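Local coordinates for protein NAD(P)-dependent oxidoreductase (Pseudomonas putida, PDB 7A3W) that uses NADPH to reduce imines, and probably acts as a multifunctional catalyst of both conjugate reduction and reductive amination, at residues V36-S40 against P41-T45; C71-D74 against K75-Q79. All coordinates share one frame; numbering follows the deposited sequence.

Contact 1. Residues V36-S40 against P41-T45; sequences VWNRS and PERAT. With NDP (NADPH dihydro-nicotinamide-adenine-dinucleotide phosphate), chain F.
Ser40 and Glu42 meet in the turn that follows strand 33-37: the Glu42 chain bends at chi2 (91°) and brings OE2 to 3.3 Å from Ser40 CB. Pro41 continues the turn, and its carbonyl accepts from Ala44 N. Arg43 CG stands off the plane of the Asn38 amide near its nitrogen end, 3.7 Å from ND2. That amide is gripped at both ends. Asn38 ND2 gives one nearly straight bond to Ser40 O (2.8 Å, 169°), in the carbonyl plane and on a lone pair, and another to O2X of the NADPH 2'-phosphate. Asn38 OD1 accepts from ribose O3B at 2.6 Å and is also bonded to Leu16 N. Replacing Asn38 by an alanine removes both polar ends of the amide, and is likely to leave Ser40 O, Leu16 N, the ribose hydroxyl and O2X each short of a partner. Ser40 OG lies 2.4 Å from O3X, a hydrogen bond whose exact length is doubtful. Arg39 NE and NH2 bond O3X and O1X, with the phosphate at the edge of the guanidinium and adenine N7A 3.4 Å above its plane. Three neighbouring residues thus receive the 2'-phosphate, whose negative charge Arg39 probably offsets in part, consistent with a preference for NADPH over NADH.

Contact 2. Residues C71-D74 against K75-Q79; sequences CMID and KAVFQ. With NDP (NADPH dihydro-nicotinamide-adenine-dinucleotide phosphate), chain F.
Met72 and Val77 form the apolar centre, Met72 CB pressing to 3.5 Å from Val77 CG2, tighter than usual for two carbons. With chi1 at -55°, Val77 sets CG2 between its backbone N and carbonyl carbon and turns this methyl down onto the loop, where Ile73 CG2 also reaches it at 4.0 Å. Beyond CG the Met72 chain is extended; it passes obliquely to the Val77 and Phe78 side chains, and its CE ends 4.1 Å from Phe78 CD1. Phe78 carries the packing on to Ile96 of strand 95-98. The adenine of NADPH rests on the same apolar group: Ile73 CG2 lies 3.5 Å from C8A, and Val77 CB approaches C6A, both on the face of the base opposite Arg39. The backbone of Ile73 hydrogen-bonds to both riboses, its O accepting from O3D at 2.7 Å and its N giving a weak bond to O4B. The polar edge begins at Asp74, the N-cap of the helix. Its chi1 of 64° swings the carboxylate back over the start of the helix, where OD1 accepts from Val77 N at 2.9 Å and 155°, the N-H arriving nearly along the C-O axis. Lys75 points the other way, with NZ bonded to Ser100 O and in a salt bridge with Asp123. Capping gives the Val77 N-H a well-placed acceptor at the helix start, and the positive end of the helix dipole would probably stabilise the negative carboxylate. Val77 is therefore fixed twice, by its amide on Asp74 and by its methyls against loop and base, which probably couples the helix start to the adenine site.

In the fold
From the N terminus, the chain passes strand 10-14 and the glycine-rich turn with Leu16, Ala18 and Met19, then strand 33-37, where contact 1 makes the turn toward helix 45-49. Contact 2 follows in series, joining strand 67-70 to helix 75-83; the two neither nest nor cross. Both lie at the ends of parallel strands of the Rossmann-type sheet, on either side of strand 10-14, and their centres are 15 Å apart. They touch directly, Trp37 CZ3 packing 3.8 Å from Met72 CE. NADPH bridges the rest, and the second subunit completes its surroundings with Gln239 and with Val244, which packs on Ile73.

Contact 1. Residues V36-S40 against P41-T45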
ATOM      1  N   VAL B  36      33.060  -8.166 -13.772  1.00 17.77           N
ATOM      2  CA  VAL B  36      31.824  -7.510 -14.263  1.00 17.97           C
ATOM      3  C   VAL B  36      31.829  -7.560 -15.771  1.00 17.66           C
ATOM      4  O   VAL B  36      32.899  -7.676 -16.376  1.00 18.02           O
ATOM      5  CB  VAL B  36      31.694  -6.075 -13.730  1.00 17.67           C
ATOM      6  CG1 VAL B  36      31.602  -6.063 -12.221  1.00 18.60           C
ATOM      7  CG2 VAL B  36      32.857  -5.207 -14.198  1.00 17.99           C
ATOM      8  N   TRP B  37      30.640  -7.471 -16.341  1.00 18.10           N
ATOM      9  CA  TRP B  37      30.473  -7.298 -17.800  1.00 19.10           C
ATOM     10  C   TRP B  37      29.280  -6.390 -17.999  1.00 17.89           C
ATOM     11  O   TRP B  37      28.298  -6.512 -17.253  1.00 16.74           O
ATOM     12  CB  TRP B  37      30.257  -8.623 -18.529  1.00 19.64           C
ATOM     13  CG  TRP B  37      29.965  -8.401 -19.981  1.00 20.00           C
ATOM     14  CD1 TRP B  37      30.901  -8.195 -20.952  1.00 21.61           C
ATOM     15  CD2 TRP B  37      28.682  -8.287 -20.624  1.00 20.22           C
ATOM     16  NE1 TRP B  37      30.287  -7.990 -22.156  1.00 21.80           N
ATOM     17  CE2 TRP B  37      28.931  -8.028 -21.987  1.00 20.80           C
ATOM     18  CE3 TRP B  37      27.354  -8.366 -20.194  1.00 20.30           C
ATOM     19  CZ2 TRP B  37      27.906  -7.888 -22.924  1.00 20.72           C
ATOM     20  CZ3 TRP B  37      26.341  -8.205 -21.119  1.00 21.70           C
ATOM     21  CH2 TRP B  37      26.612  -7.960 -22.467  1.00 20.20           C
ATOM     22  N   ASN B  38      29.338  -5.535 -19.010  1.00 19.12           N
ATOM     23  CA  ASN B  38      28.186  -4.693 -19.385  1.00 18.10           C
ATOM     24  C   ASN B  38      28.227  -4.473 -20.885  1.00 17.43           C
ATOM     25  O   ASN B  38      29.333  -4.412 -21.428  1.00 18.29           O
ATOM     26  CB  ASN B  38      28.191  -3.344 -18.659  1.00 19.75           C
ATOM     27  CG  ASN B  38      26.871  -2.613 -18.781  1.00 18.99           C
ATOM     28  OD1 ASN B  38      25.836  -3.135 -18.387  1.00 19.32           O
ATOM     29  ND2 ASN B  38      26.902  -1.388 -19.288  1.00 18.39           N
ATOM     30  N   ARG B  39      27.070  -4.370 -21.518  1.00 18.07           N
ATOM     31  CA  ARG B  39      27.006  -4.079 -22.974  1.00 20.63           C
ATOM     32  C   ARG B  39      27.870  -2.854 -23.276  1.00 19.84           C
ATOM     33  O   ARG B  39      28.695  -2.928 -24.207  1.00 21.17           O
ATOM     34  CB  ARG B  39      25.571  -3.866 -23.431  1.00 19.91           C
ATOM     35  CG  ARG B  39      25.499  -3.222 -24.808  1.00 21.85           C
ATOM     36  CD  ARG B  39      24.091  -2.951 -25.247  1.00 22.27           C
ATOM     37  NE  ARG B  39      23.387  -2.026 -24.387  1.00 23.85           N
ATOM     38  CZ  ARG B  39      22.151  -1.605 -24.612  1.00 23.99           C
ATOM     39  NH1 ARG B  39      21.483  -2.021 -25.686  1.00 25.38           N
ATOM     40  NH2 ARG B  39      21.580  -0.767 -23.768  1.00 27.00           N
ATOM     41  N   SER B  40      27.734  -1.776 -22.512  1.00 20.51           N
ATOM     42  CA  SER B  40      28.577  -0.572 -22.728  1.00 24.16           C
ATOM     43  C   SER B  40      29.609  -0.418 -21.612  1.00 25.89           C
ATOM     44  O   SER B  40      29.315  -0.506 -20.434  1.00 22.28           O
ATOM     45  CB  SER B  40      27.788   0.666 -22.982  1.00 27.56           C
ATOM     46  OG  SER B  40      26.626   0.742 -22.213  1.00 29.08           O
ATOM     47  N   PRO B  41      30.880  -0.173 -21.971  1.00 30.40           N
ATOM     48  CA  PRO B  41      31.971  -0.207 -20.997  1.00 31.45           C
ATOM     49  C   PRO B  41      32.064   0.988 -20.033  1.00 27.78           C
ATOM     50  O   PRO B  41      32.659   0.839 -18.981  1.00 30.27           O
ATOM     51  CB  PRO B  41      33.243  -0.257 -21.868  1.00 33.61           C
ATOM     52  CG  PRO B  41      32.787  -0.245 -23.319  1.00 36.16           C
ATOM     53  CD  PRO B  41      31.320   0.115 -23.345  1.00 33.83           C
ATOM     54  N   GLU B  42      31.496   2.132 -20.385  1.00 30.47           N
ATOM     55  CA  GLU B  42      31.489   3.351 -19.524  1.00 30.79           C
ATOM     56  C   GLU B  42      31.135   2.976 -18.078  1.00 28.53           C
ATOM     57  O   GLU B  42      31.776   3.484 -17.154  1.00 28.26           O
ATOM     58  CB  GLU B  42      30.423   4.382 -19.920  1.00 33.83           C
ATOM     59  CG  GLU B  42      30.453   4.811 -21.356  1.00 40.33           C
ATOM     60  CD  GLU B  42      29.562   3.964 -22.238  1.00 39.52           C
ATOM     61  OE1 GLU B  42      28.351   4.237 -22.270  1.00 42.92           O
ATOM     62  OE2 GLU B  42      30.086   3.031 -22.861  1.00 35.37           O
ATOM     63  N   ARG B  43      30.106   2.134 -17.903  0.50 25.44           N
ATOM     64  CA  ARG B  43      29.485   1.860 -16.584  0.50 23.17           C
ATOM     65  C   ARG B  43      30.482   1.087 -15.705  0.50 21.82           C
ATOM     66  O   ARG B  43      30.325   1.129 -14.478  0.50 21.21           O
ATOM     67  CB  ARG B  43      28.143   1.142 -16.788  0.50 23.17           C
ATOM     68  CG  ARG B  43      27.126   1.918 -17.617  0.50 23.68           C
ATOM     69  CD  ARG B  43      26.308   2.919 -16.824  0.50 23.74           C
ATOM     70  NE  ARG B  43      26.273   2.518 -15.429  0.50 23.80           N
ATOM     71  CZ  ARG B  43      25.362   2.878 -14.537  0.50 22.79           C
ATOM     72  NH1 ARG B  43      25.455   2.426 -13.303  0.50 19.75           N
ATOM     73  NH2 ARG B  43      24.349   3.651 -14.880  0.50 25.66           N
ATOM     74  N   ALA B  44      31.476   0.409 -16.303  1.00 22.59           N
ATOM     75  CA  ALA B  44      32.442  -0.431 -15.556  1.00 21.16           C
ATOM     76  C   ALA B  44      33.548   0.416 -14.927  1.00 21.44           C
ATOM     77  O   ALA B  44      34.216  -0.104 -14.013  1.00 21.75           O
ATOM     78  CB  ALA B  44      32.997  -1.497 -16.473  1.00 22.43           C
ATOM     79  N   THR B  45      33.748   1.672 -15.335  1.00 20.83           N
ATOM     80  CA  THR B  45      34.993   2.399 -14.959  1.00 22.47           C
ATOM     81  C   THR B  45      35.118   2.502 -13.441  1.00 20.62           C
ATOM     82  O   THR B  45      36.184   2.166 -12.913  1.00 20.92           O
ATOM     83  CB  THR B  45      35.100   3.774 -15.624  1.00 24.68           C
ATOM     84  OG1 THR B  45      33.906   4.504 -15.346  1.00 33.63           O
ATOM     85  CG2 THR B  45      35.298   3.641 -17.111  1.00 24.51           C
TER
HETATM   86  PA  NDP F 301      19.060   0.114 -15.997  1.00 18.66           P
HETATM   87  O1A NDP F 301      19.833   1.026 -15.088  1.00 16.23           O
HETATM   88  O2A NDP F 301      18.256   0.642 -17.162  1.00 17.04           O
HETATM   89  O5B NDP F 301      20.113  -0.953 -16.559  1.00 19.14           O
HETATM   90  C5B NDP F 301      19.747  -1.831 -17.640  1.00 21.17           C
HETATM   91  C4B NDP F 301      20.918  -2.751 -17.865  1.00 20.90           C
HETATM   92  O4B NDP F 301      20.600  -3.689 -18.935  1.00 19.63           O
HETATM   93  C3B NDP F 301      22.227  -2.067 -18.279  1.00 19.37           C
HETATM   94  O3B NDP F 301      23.295  -2.848 -17.795  1.00 21.32           O
HETATM   95  C2B NDP F 301      22.108  -2.119 -19.794  1.00 20.08           C
HETATM   96  O2B NDP F 301      23.323  -2.033 -20.548  1.00 20.06           O
HETATM   97  C1B NDP F 301      21.588  -3.543 -19.929  1.00 19.84           C
HETATM   98  N9A NDP F 301      21.011  -3.817 -21.230  1.00 19.47           N
HETATM   99  C8A NDP F 301      19.921  -3.249 -21.832  1.00 19.91           C
HETATM  100  N7A NDP F 301      19.687  -3.737 -23.027  1.00 19.13           N
HETATM  101  C5A NDP F 301      20.658  -4.714 -23.196  1.00 19.58           C
HETATM  102  C6A NDP F 301      20.954  -5.597 -24.250  1.00 21.30           C
HETATM  103  N6A NDP F 301      20.246  -5.675 -25.383  1.00 21.94           N
HETATM  104  N1A NDP F 301      22.002  -6.430 -24.085  1.00 22.91           N
HETATM  105  C2A NDP F 301      22.718  -6.366 -22.954  1.00 24.09           C
HETATM  106  N3A NDP F 301      22.552  -5.571 -21.906  1.00 22.74           N
HETATM  107  C4A NDP F 301      21.491  -4.761 -22.095  1.00 20.67           C
HETATM  108  O3  NDP F 301      18.104  -0.884 -15.202  1.00 17.32           O
HETATM  109  PN  NDP F 301      18.206  -1.292 -13.644  1.00 16.47           P
HETATM  110  O1N NDP F 301      17.437  -0.252 -12.920  1.00 16.49           O
HETATM  111  O2N NDP F 301      19.637  -1.508 -13.253  1.00 15.87           O
HETATM  112  O5D NDP F 301      17.339  -2.621 -13.639  1.00 16.59           O
HETATM  113  C5D NDP F 301      17.859  -3.911 -14.024  1.00 16.96           C
HETATM  114  C4D NDP F 301      16.827  -4.957 -13.689  1.00 16.65           C
HETATM  115  O4D NDP F 301      16.621  -5.012 -12.251  1.00 17.25           O
HETATM  116  C3D NDP F 301      15.435  -4.751 -14.316  1.00 15.38           C
HETATM  117  O3D NDP F 301      14.968  -5.984 -14.846  1.00 14.46           O
HETATM  118  C2D NDP F 301      14.623  -4.203 -13.158  1.00 17.01           C
HETATM  119  O2D NDP F 301      13.235  -4.454 -13.331  1.00 16.43           O
HETATM  120  C1D NDP F 301      15.259  -4.899 -11.952  1.00 17.04           C
HETATM  121  N1N NDP F 301      15.142  -4.129 -10.675  1.00 18.97           N
HETATM  122  C2N NDP F 301      15.622  -2.846 -10.531  1.00 18.78           C
HETATM  123  C3N NDP F 301      15.354  -2.094  -9.405  1.00 22.19           C
HETATM  124  C7N NDP F 301      15.851  -0.700  -9.217  1.00 23.13           C
HETATM  125  O7N NDP F 301      15.446  -0.078  -8.236  1.00 20.57           O
HETATM  126  N7N NDP F 301      16.731  -0.162 -10.046  1.00 21.95           N
HETATM  127  C4N NDP F 301      14.603  -2.712  -8.291  1.00 21.49           C
HETATM  128  C5N NDP F 301      14.171  -4.066  -8.529  1.00 20.70           C
HETATM  129  C6N NDP F 301      14.532  -4.739  -9.602  1.00 19.51           C
HETATM  130  P2B NDP F 301      23.854  -0.542 -20.880  1.00 19.65           P
HETATM  131  O1X NDP F 301      22.637   0.184 -21.450  1.00 19.85           O
HETATM  132  O2X NDP F 301      24.473   0.049 -19.632  1.00 18.01           O
HETATM  133  O3X NDP F 301      24.880  -0.893 -21.936  1.00 19.16           O

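Contact 2. Residues C71-D74 against K75-Q79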
ATOM      1  N   CYS B  71      21.743  -9.024 -14.091  1.00 16.19           N
ATOM      2  CA  CYS B  71      20.867  -7.880 -13.748  1.00 16.25           C
ATOM      3  C   CYS B  71      20.798  -6.934 -14.940  1.00 17.10           C
ATOM      4  O   CYS B  71      21.233  -5.778 -14.850  1.00 18.33           O
ATOM      5  CB  CYS B  71      21.339  -7.165 -12.494  1.00 18.14           C
ATOM      6  SG  CYS B  71      20.015  -6.155 -11.800  1.00 19.23           S
ATOM      7  N   MET B  72      20.281  -7.444 -16.032  1.00 18.59           N
ATOM      8  CA  MET B  72      20.080  -6.659 -17.268  1.00 19.49           C
ATOM      9  C   MET B  72      18.627  -6.172 -17.278  1.00 18.23           C
ATOM     10  O   MET B  72      17.847  -6.504 -16.387  1.00 16.74           O
ATOM     11  CB  MET B  72      20.367  -7.511 -18.506  1.00 22.31           C
ATOM     12  CG  MET B  72      21.826  -7.858 -18.677  1.00 26.62           C
ATOM     13  SD  MET B  72      22.056  -9.321 -19.728  1.00 28.25           S
ATOM     14  CE  MET B  72      23.594  -9.922 -19.046  1.00 36.13           C
ATOM     15  N   ILE B  73      18.267  -5.349 -18.256  1.00 16.36           N
ATOM     16  CA  ILE B  73      16.950  -4.679 -18.246  1.00 17.22           C
ATOM     17  C   ILE B  73      15.851  -5.750 -18.147  1.00 16.52           C
ATOM     18  O   ILE B  73      14.849  -5.530 -17.455  1.00 16.63           O
ATOM     19  CB  ILE B  73      16.778  -3.752 -19.464  1.00 17.78           C
ATOM     20  CG1 ILE B  73      15.482  -2.945 -19.340  1.00 19.61           C
ATOM     21  CG2 ILE B  73      16.883  -4.544 -20.771  1.00 17.86           C
ATOM     22  CD1 ILE B  73      15.345  -2.234 -18.011  1.00 21.15           C
ATOM     23  N   ASP B  74      16.032  -6.889 -18.801  1.00 17.85           N
ATOM     24  CA  ASP B  74      15.007  -7.961 -18.781  1.00 18.30           C
ATOM     25  C   ASP B  74      15.622  -9.321 -19.103  1.00 17.09           C
ATOM     26  O   ASP B  74      16.789  -9.408 -19.531  1.00 16.03           O
ATOM     27  CB  ASP B  74      13.808  -7.629 -19.670  1.00 19.44           C
ATOM     28  CG  ASP B  74      14.119  -7.513 -21.144  1.00 22.51           C
ATOM     29  OD1 ASP B  74      15.090  -8.146 -21.598  1.00 24.32           O
ATOM     30  OD2 ASP B  74      13.379  -6.793 -21.830  1.00 27.05           O
ATOM     31  N   LYS B  75      14.846 -10.375 -18.864  1.00 18.37           N
ATOM     32  CA  LYS B  75      15.294 -11.761 -19.124  1.00 18.45           C
ATOM     33  C   LYS B  75      15.522 -11.980 -20.622  1.00 18.69           C
ATOM     34  O   LYS B  75      16.446 -12.705 -20.963  1.00 20.16           O
ATOM     35  CB  LYS B  75      14.289 -12.731 -18.511  1.00 17.84           C
ATOM     36  CG  LYS B  75      14.234 -12.675 -16.986  1.00 17.51           C
ATOM     37  CD  LYS B  75      13.393 -13.779 -16.371  1.00 17.95           C
ATOM     38  CE  LYS B  75      12.950 -13.548 -14.944  1.00 18.35           C
ATOM     39  NZ  LYS B  75      14.099 -13.485 -13.993  1.00 18.60           N
ATOM     40  N   ALA B  76      14.713 -11.368 -21.491  1.00 19.15           N
ATOM     41  CA  ALA B  76      14.852 -11.477 -22.963  1.00 21.31           C
ATOM     42  C   ALA B  76      16.280 -11.126 -23.405  1.00 19.42           C
ATOM     43  O   ALA B  76      16.880 -11.881 -24.192  1.00 19.13           O
ATOM     44  CB  ALA B  76      13.832 -10.610 -23.663  1.00 20.59           C
ATOM     45  N   VAL B  77      16.875 -10.047 -22.905  1.00 19.94           N
ATOM     46  CA  VAL B  77      18.251  -9.685 -23.374  1.00 21.09           C
ATOM     47  C   VAL B  77      19.276 -10.686 -22.837  1.00 21.15           C
ATOM     48  O   VAL B  77      20.293 -10.888 -23.504  1.00 21.57           O
ATOM     49  CB  VAL B  77      18.632  -8.217 -23.087  1.00 22.99           C
ATOM     50  CG1 VAL B  77      17.599  -7.262 -23.680  1.00 22.16           C
ATOM     51  CG2 VAL B  77      18.874  -7.932 -21.616  1.00 22.39           C
ATOM     52  N   PHE B  78      19.022 -11.373 -21.722  1.00 22.33           N
ATOM     53  CA  PHE B  78      19.941 -12.447 -21.271  1.00 21.74           C
ATOM     54  C   PHE B  78      19.822 -13.655 -22.208  1.00 22.69           C
ATOM     55  O   PHE B  78      20.822 -14.321 -22.485  1.00 22.33           O
ATOM     56  CB  PHE B  78      19.679 -12.832 -19.822  1.00 20.86           C
ATOM     57  CG  PHE B  78      20.645 -13.876 -19.339  1.00 21.08           C
ATOM     58  CD1 PHE B  78      22.018 -13.675 -19.431  1.00 20.95           C
ATOM     59  CD2 PHE B  78      20.189 -15.084 -18.846  1.00 21.93           C
ATOM     60  CE1 PHE B  78      22.908 -14.643 -18.979  1.00 23.10           C
ATOM     61  CE2 PHE B  78      21.081 -16.057 -18.418  1.00 23.11           C
ATOM     62  CZ  PHE B  78      22.440 -15.841 -18.499  1.00 21.81           C
ATOM     63  N   GLN B  79      18.632 -13.908 -22.747  1.00 24.27           N
ATOM     64  CA  GLN B  79      18.451 -14.944 -23.793  1.00 28.44           C
ATOM     65  C   GLN B  79      19.348 -14.616 -25.005  1.00 26.98           C
ATOM     66  O   GLN B  79      19.991 -15.528 -25.541  1.00 24.21           O
ATOM     67  CB  GLN B  79      16.966 -15.077 -24.145  1.00 33.58           C
ATOM     68  CG  GLN B  79      16.701 -16.093 -25.245  1.00 41.84           C
ATOM     69  CD  GLN B  79      16.831 -17.530 -24.788  1.00 48.80           C
ATOM     70  OE1 GLN B  79      17.395 -17.828 -23.731  1.00 52.52           O
ATOM     71  NE2 GLN B  79      16.297 -18.449 -25.585  1.00 49.52           N
TER
HETATM   72  PA  NDP F 301      19.060   0.114 -15.997  1.00 18.66           P
HETATM   73  O1A NDP F 301      19.833   1.026 -15.088  1.00 16.23           O
HETATM   74  O2A NDP F 301      18.256   0.642 -17.162  1.00 17.04           O
HETATM   75  O5B NDP F 301      20.113  -0.953 -16.559  1.00 19.14           O
HETATM   76  C5B NDP F 301      19.747  -1.831 -17.640  1.00 21.17           C
HETATM   77  C4B NDP F 301      20.918  -2.751 -17.865  1.00 20.90           C
HETATM   78  O4B NDP F 301      20.600  -3.689 -18.935  1.00 19.63           O
HETATM   79  C3B NDP F 301      22.227  -2.067 -18.279  1.00 19.37           C
HETATM   80  O3B NDP F 301      23.295  -2.848 -17.795  1.00 21.32           O
HETATM   81  C2B NDP F 301      22.108  -2.119 -19.794  1.00 20.08           C
HETATM   82  O2B NDP F 301      23.323  -2.033 -20.548  1.00 20.06           O
HETATM   83  C1B NDP F 301      21.588  -3.543 -19.929  1.00 19.84           C
HETATM   84  N9A NDP F 301      21.011  -3.817 -21.230  1.00 19.47           N
HETATM   85  C8A NDP F 301      19.921  -3.249 -21.832  1.00 19.91           C
HETATM   86  N7A NDP F 301      19.687  -3.737 -23.027  1.00 19.13           N
HETATM   87  C5A NDP F 301      20.658  -4.714 -23.196  1.00 19.58           C
HETATM   88  C6A NDP F 301      20.954  -5.597 -24.250  1.00 21.30           C
HETATM   89  N6A NDP F 301      20.246  -5.675 -25.383  1.00 21.94           N
HETATM   90  N1A NDP F 301      22.002  -6.430 -24.085  1.00 22.91           N
HETATM   91  C2A NDP F 301      22.718  -6.366 -22.954  1.00 24.09           C
HETATM   92  N3A NDP F 301      22.552  -5.571 -21.906  1.00 22.74           N
HETATM   93  C4A NDP F 301      21.491  -4.761 -22.095  1.00 20.67           C
HETATM   94  O3  NDP F 301      18.104  -0.884 -15.202  1.00 17.32           O
HETATM   95  PN  NDP F 301      18.206  -1.292 -13.644  1.00 16.47           P
HETATM   96  O1N NDP F 301      17.437  -0.252 -12.920  1.00 16.49           O
HETATM   97  O2N NDP F 301      19.637  -1.508 -13.253  1.00 15.87           O
HETATM   98  O5D NDP F 301      17.339  -2.621 -13.639  1.00 16.59           O
HETATM   99  C5D NDP F 301      17.859  -3.911 -14.024  1.00 16.96           C
HETATM  100  C4D NDP F 301      16.827  -4.957 -13.689  1.00 16.65           C
HETATM  101  O4D NDP F 301      16.621  -5.012 -12.251  1.00 17.25           O
HETATM  102  C3D NDP F 301      15.435  -4.751 -14.316  1.00 15.38           C
HETATM  103  O3D NDP F 301      14.968  -5.984 -14.846  1.00 14.46           O
HETATM  104  C2D NDP F 301      14.623  -4.203 -13.158  1.00 17.01           C
HETATM  105  O2D NDP F 301      13.235  -4.454 -13.331  1.00 16.43           O
HETATM  106  C1D NDP F 301      15.259  -4.899 -11.952  1.00 17.04           C
HETATM  107  N1N NDP F 301      15.142  -4.129 -10.675  1.00 18.97           N
HETATM  108  C2N NDP F 301      15.622  -2.846 -10.531  1.00 18.78           C
HETATM  109  C3N NDP F 301      15.354  -2.094  -9.405  1.00 22.19           C
HETATM  110  C7N NDP F 301      15.851  -0.700  -9.217  1.00 23.13           C
HETATM  111  O7N NDP F 301      15.446  -0.078  -8.236  1.00 20.57           O
HETATM  112  N7N NDP F 301      16.731  -0.162 -10.046  1.00 21.95           N
HETATM  113  C4N NDP F 301      14.603  -2.712  -8.291  1.00 21.49           C
HETATM  114  C5N NDP F 301      14.171  -4.066  -8.529  1.00 20.70           C
HETATM  115  C6N NDP F 301      14.532  -4.739  -9.602  1.00 19.51           C
HETATM  116  P2B NDP F 301      23.854  -0.542 -20.880  1.00 19.65           P
HETATM  117  O1X NDP F 301      22.637   0.184 -21.450  1.00 19.85           O
HETATM  118  O2X NDP F 301      24.473   0.049 -19.632  1.00 18.01           O
HETATM  119  O3X NDP F 301      24.880  -0.893 -21.936  1.00 19.16           O